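Local coordinates for putative cell wall hydrolase phosphatase-associated protein (PDB 7CFL) that probably acts as a cysteine peptidase of the NlpC/P60 family, this chain being the catalytic domain of an autolysin that cuts cell wall material, at residues A[42-47]-A[105-110]; A[55-58]-A[63-66]. All coordinates share one frame; numbering follows the deposited sequence.

Interaction 1 of 2, residues A[42-47]-A[105-110]; sequences SGFTQY and DMIHAS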
# COMPACT_ATOMS: atom_id res chain seq x y z
N SER A 42 -2.20 4.37 -4.25
CA SER A 42 -3.59 3.97 -3.92
C SER A 42 -4.25 3.30 -5.13
O SER A 42 -5.09 2.44 -4.96
CB SER A 42 -4.36 5.18 -3.46
OG SER A 42 -4.31 6.19 -4.46
N GLY A 43 -3.88 3.69 -6.35
CA GLY A 43 -4.42 3.00 -7.54
C GLY A 43 -3.93 1.56 -7.60
O GLY A 43 -4.71 0.68 -8.04
N PHE A 44 -2.70 1.32 -7.14
CA PHE A 44 -2.08 -0.01 -7.05
C PHE A 44 -2.83 -0.85 -6.05
O PHE A 44 -3.24 -1.98 -6.34
CB PHE A 44 -0.62 0.12 -6.61
CG PHE A 44 0.08 -1.20 -6.43
CD1 PHE A 44 0.36 -2.02 -7.51
CD2 PHE A 44 0.46 -1.61 -5.16
CE1 PHE A 44 1.02 -3.24 -7.32
CE2 PHE A 44 1.11 -2.82 -4.98
CZ PHE A 44 1.40 -3.62 -6.06
N THR A 45 -2.99 -0.34 -4.83
CA THR A 45 -3.72 -1.13 -3.81
C THR A 45 -5.16 -1.39 -4.26
O THR A 45 -5.60 -2.54 -4.16
CB THR A 45 -3.63 -0.50 -2.43
OG1 THR A 45 -4.16 0.82 -2.42
CG2 THR A 45 -2.20 -0.48 -1.94
N GLN A 46 -5.88 -0.38 -4.77
CA GLN A 46 -7.25 -0.61 -5.29
C GLN A 46 -7.23 -1.74 -6.33
O GLN A 46 -8.11 -2.60 -6.29
CB GLN A 46 -7.89 0.67 -5.84
CG GLN A 46 -9.40 0.56 -5.96
CD GLN A 46 -9.98 1.76 -6.67
OE1 GLN A 46 -9.59 2.06 -7.81
NE2 GLN A 46 -10.96 2.38 -6.05
N TYR A 47 -6.39 -1.62 -7.37
CA TYR A 47 -6.37 -2.58 -8.49
C TYR A 47 -6.05 -4.00 -8.01
O TYR A 47 -6.74 -5.00 -8.38
CB TYR A 47 -5.33 -2.11 -9.51
CG TYR A 47 -5.21 -3.01 -10.71
CD1 TYR A 47 -6.10 -2.94 -11.78
CD2 TYR A 47 -4.17 -3.92 -10.80
CE1 TYR A 47 -5.96 -3.76 -12.88
CE2 TYR A 47 -4.01 -4.75 -11.89
CZ TYR A 47 -4.90 -4.65 -12.95
OH TYR A 47 -4.72 -5.46 -14.03
N ASP A 105 8.23 -5.94 5.37
CA ASP A 105 8.21 -5.65 3.91
C ASP A 105 6.79 -5.23 3.50
O ASP A 105 5.81 -5.84 3.96
CB ASP A 105 8.71 -6.85 3.12
CG ASP A 105 10.22 -6.99 3.09
OD1 ASP A 105 10.92 -6.01 3.39
OD2 ASP A 105 10.69 -8.09 2.80
N MET A 106 6.68 -4.24 2.61
CA MET A 106 5.41 -3.97 1.91
C MET A 106 5.71 -3.88 0.41
O MET A 106 6.83 -3.50 0.03
CB MET A 106 4.76 -2.66 2.34
CG MET A 106 5.66 -1.43 2.15
SD MET A 106 4.79 0.07 2.56
CE MET A 106 6.07 1.29 2.35
N ILE A 107 4.71 -4.24 -0.37
CA ILE A 107 4.76 -3.96 -1.83
C ILE A 107 3.95 -2.68 -2.08
O ILE A 107 2.86 -2.53 -1.55
CB ILE A 107 4.31 -5.16 -2.66
CG1 ILE A 107 4.50 -4.92 -4.18
CG2 ILE A 107 2.87 -5.52 -2.36
CD1 ILE A 107 4.53 -6.21 -4.96
N HIS A 108 4.42 -1.82 -3.00
CA HIS A 108 3.77 -0.51 -3.23
C HIS A 108 4.23 0.08 -4.55
O HIS A 108 5.30 -0.31 -5.04
CB HIS A 108 3.99 0.48 -2.07
CG HIS A 108 5.41 0.83 -1.79
ND1 HIS A 108 5.81 2.13 -1.50
CD2 HIS A 108 6.53 0.09 -1.81
CE1 HIS A 108 7.11 2.15 -1.31
NE2 HIS A 108 7.58 0.92 -1.49
N ALA A 109 3.50 1.08 -4.97
CA ALA A 109 3.87 1.86 -6.17
C ALA A 109 4.65 3.07 -5.64
O ALA A 109 4.02 4.03 -5.13
CB ALA A 109 2.62 2.23 -6.85
N SER A 110 5.98 3.02 -5.65
CA SER A 110 6.82 4.03 -4.96
C SER A 110 7.00 5.22 -5.89
O SER A 110 7.55 5.04 -6.98
CB SER A 110 8.14 3.47 -4.55
OG SER A 110 9.02 4.53 -4.26

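Interaction 2 of 2, residues A[55-58]-A[63-66]; sequences VSIP and DQSK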
# COMPACT_ATOMS: atom_id res chain seq x y z
N VAL A 55 -12.22 -7.51 -3.72
CA VAL A 55 -12.47 -6.60 -2.58
C VAL A 55 -12.36 -5.18 -3.13
O VAL A 55 -11.31 -4.87 -3.77
CB VAL A 55 -11.48 -6.86 -1.45
CG1 VAL A 55 -11.35 -5.67 -0.53
CG2 VAL A 55 -11.84 -8.14 -0.73
N SER A 56 -13.40 -4.39 -2.89
CA SER A 56 -13.50 -2.96 -3.27
C SER A 56 -12.98 -2.10 -2.13
O SER A 56 -13.57 -2.17 -1.00
CB SER A 56 -14.91 -2.58 -3.64
OG SER A 56 -15.39 -3.38 -4.71
N ILE A 57 -11.91 -1.34 -2.37
CA ILE A 57 -11.44 -0.30 -1.41
C ILE A 57 -11.54 1.07 -2.08
O ILE A 57 -11.58 1.16 -3.34
CB ILE A 57 -10.03 -0.61 -0.88
CG1 ILE A 57 -8.95 -0.28 -1.91
CG2 ILE A 57 -9.94 -2.05 -0.37
CD1 ILE A 57 -7.54 -0.69 -1.54
N PRO A 58 -11.55 2.15 -1.27
CA PRO A 58 -11.54 3.52 -1.79
C PRO A 58 -10.38 3.82 -2.73
O PRO A 58 -9.37 3.14 -2.72
CB PRO A 58 -11.41 4.40 -0.54
CG PRO A 58 -12.05 3.57 0.56
CD PRO A 58 -11.68 2.14 0.20
N ASP A 63 -8.62 7.95 2.19
CA ASP A 63 -9.93 7.27 2.31
C ASP A 63 -9.70 5.77 2.57
O ASP A 63 -10.39 5.20 3.43
CB ASP A 63 -10.76 7.54 1.03
CG ASP A 63 -11.17 9.00 0.89
OD1 ASP A 63 -11.17 9.69 1.89
OD2 ASP A 63 -11.44 9.48 -0.26
N GLN A 64 -8.71 5.15 1.92
CA GLN A 64 -8.37 3.73 2.20
C GLN A 64 -7.99 3.62 3.69
O GLN A 64 -8.41 2.65 4.30
CB GLN A 64 -7.24 3.22 1.31
CG GLN A 64 -7.59 3.20 -0.18
CD GLN A 64 -6.47 2.53 -0.92
OE1 GLN A 64 -5.48 2.06 -0.35
NE2 GLN A 64 -6.54 2.55 -2.23
N SER A 65 -7.34 4.65 4.23
CA SER A 65 -6.92 4.71 5.67
C SER A 65 -8.11 4.70 6.62
O SER A 65 -7.85 4.52 7.86
CB SER A 65 -6.03 5.93 5.91
OG SER A 65 -5.46 5.91 7.22
N LYS A 66 -9.32 4.99 6.16
CA LYS A 66 -10.53 5.07 7.04
C LYS A 66 -11.42 3.84 6.80
O LYS A 66 -12.56 3.84 7.28
CB LYS A 66 -11.30 6.36 6.74
CG LYS A 66 -10.57 7.65 7.08
CD LYS A 66 -11.40 8.91 6.83
CE LYS A 66 -11.12 9.55 5.49
NZ LYS A 66 -11.87 10.82 5.30

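Interaction 1 of 2, residues A[42-47]-A[105-110]
The Phe44 ring meets strand 105-110 at a slant, presenting neither a clean face nor a clean edge to Ile107 CG1, His108 CA and Ala109 N. The imidazole of His108 is the second flat group: Met106 CE sits over the centre of one face, 3.9 Å above the plane, while Ser110 N lies toward the rim of the opposite face. Phe44 does most of the touching from the helix side. With CG anti to the backbone N (chi1 177°), its ring is carried off the helix to the strand backbone, where CE2 comes within 3.9 Å of His108 CA. The far end of the ring, CZ, rests 3.9 Å from Ile107 CG1, the two side chains crossing at about a right angle. Nearer the helix, Phe44 CB packs on Ala109 CB at 3.9 Å. No hydrogen bond joins the two segments; apolar packing holds them, with the strand running at 130° to the helix, closer to antiparallel than to parallel. The CB of His108 leaves its CA on the side away from the helix; its ring is held by hydrogen bonds between ND1 and His96 NE2 and between NE2 and Ser120 OG. That His-His pair is consistent with the catalytic Cys-His-His arrangement of NlpC/P60 peptidases, which makes 105-110 a probable active-site strand, with Phe44 packed on its backbone. Leu24 and Val117 also touch the Phe44 side chain, and Ile99 packs on Ile107. In the sheet, strand 105-110 runs antiparallel between strands 96-102 and 118-121, with helix 41-53 packed against it.

Interaction 2 of 2, residues A[55-58]-A[63-66]
In this NlpC/P60 domain the loop that leaves helix 41-53 turns into the short helix 61-64, and Ile57 and Pro58 of that loop pack against Asp63 and Gln64 as the chain folds back. The bend is tight enough to bring the CA atoms of Pro58 and Gln64 to 5.1 Å. Pro58 packs its ring on Asp63: CB touches Asp63 CB at 3.6 Å, and CG lies 3.7 Å from the backbone Asp63 O. Further in, Gln64 reaches past the proline as an extended chain beyond CG, its first torsion (chi1 -63°) setting CG beside the backbone N. The amide at its tip is well occupied. NE2 donates to Pro58 O as well as to Ser42 O of helix 41-53, and OE1 is hydrogen-bonded to Thr45 OG1, so both polar atoms of this buried group have partners and the rotation of the amide is fixed. The Gln64 amide thus ties helix 61-64 to both the preceding loop and helix 41-53. At the surface, Asp63 faces the loop with its CB, while its OD1 makes a long salt bridge with Lys66 NZ. Ile57 adds the apolar part, also touching Thr45, Met49, Leu81 and Tyr67. Its CD1 methyl lies over one face of the Gln64 amide, 3.4 Å from CD. The bond from Gln64 NE2 to Pro58 O is 2.9 Å long and somewhat bent, 148° at the hydrogen, with the donor tilted 22° from the plane of the carbonyl.

How the interactions relate
After helix 13-22 the chain builds helix 41-53, whose opening turns supply one side of interaction 1. The loop that follows and helix 61-64 then come together in interaction 2, closing a short turn of four residues between the segments. Only after the sheet strands 69-71, 81-84 and 96-102 does the chain reach 105-110 and close the much wider loop of interaction 1, so the smaller closure falls wholly within the larger one. Helix 41-53 links the two: one side packs on the sheet, while Gln46 NE2 reaches Ile57 O at 3.0 Å and the carbonyl carbon of Thr45 meets Ile57 CD1.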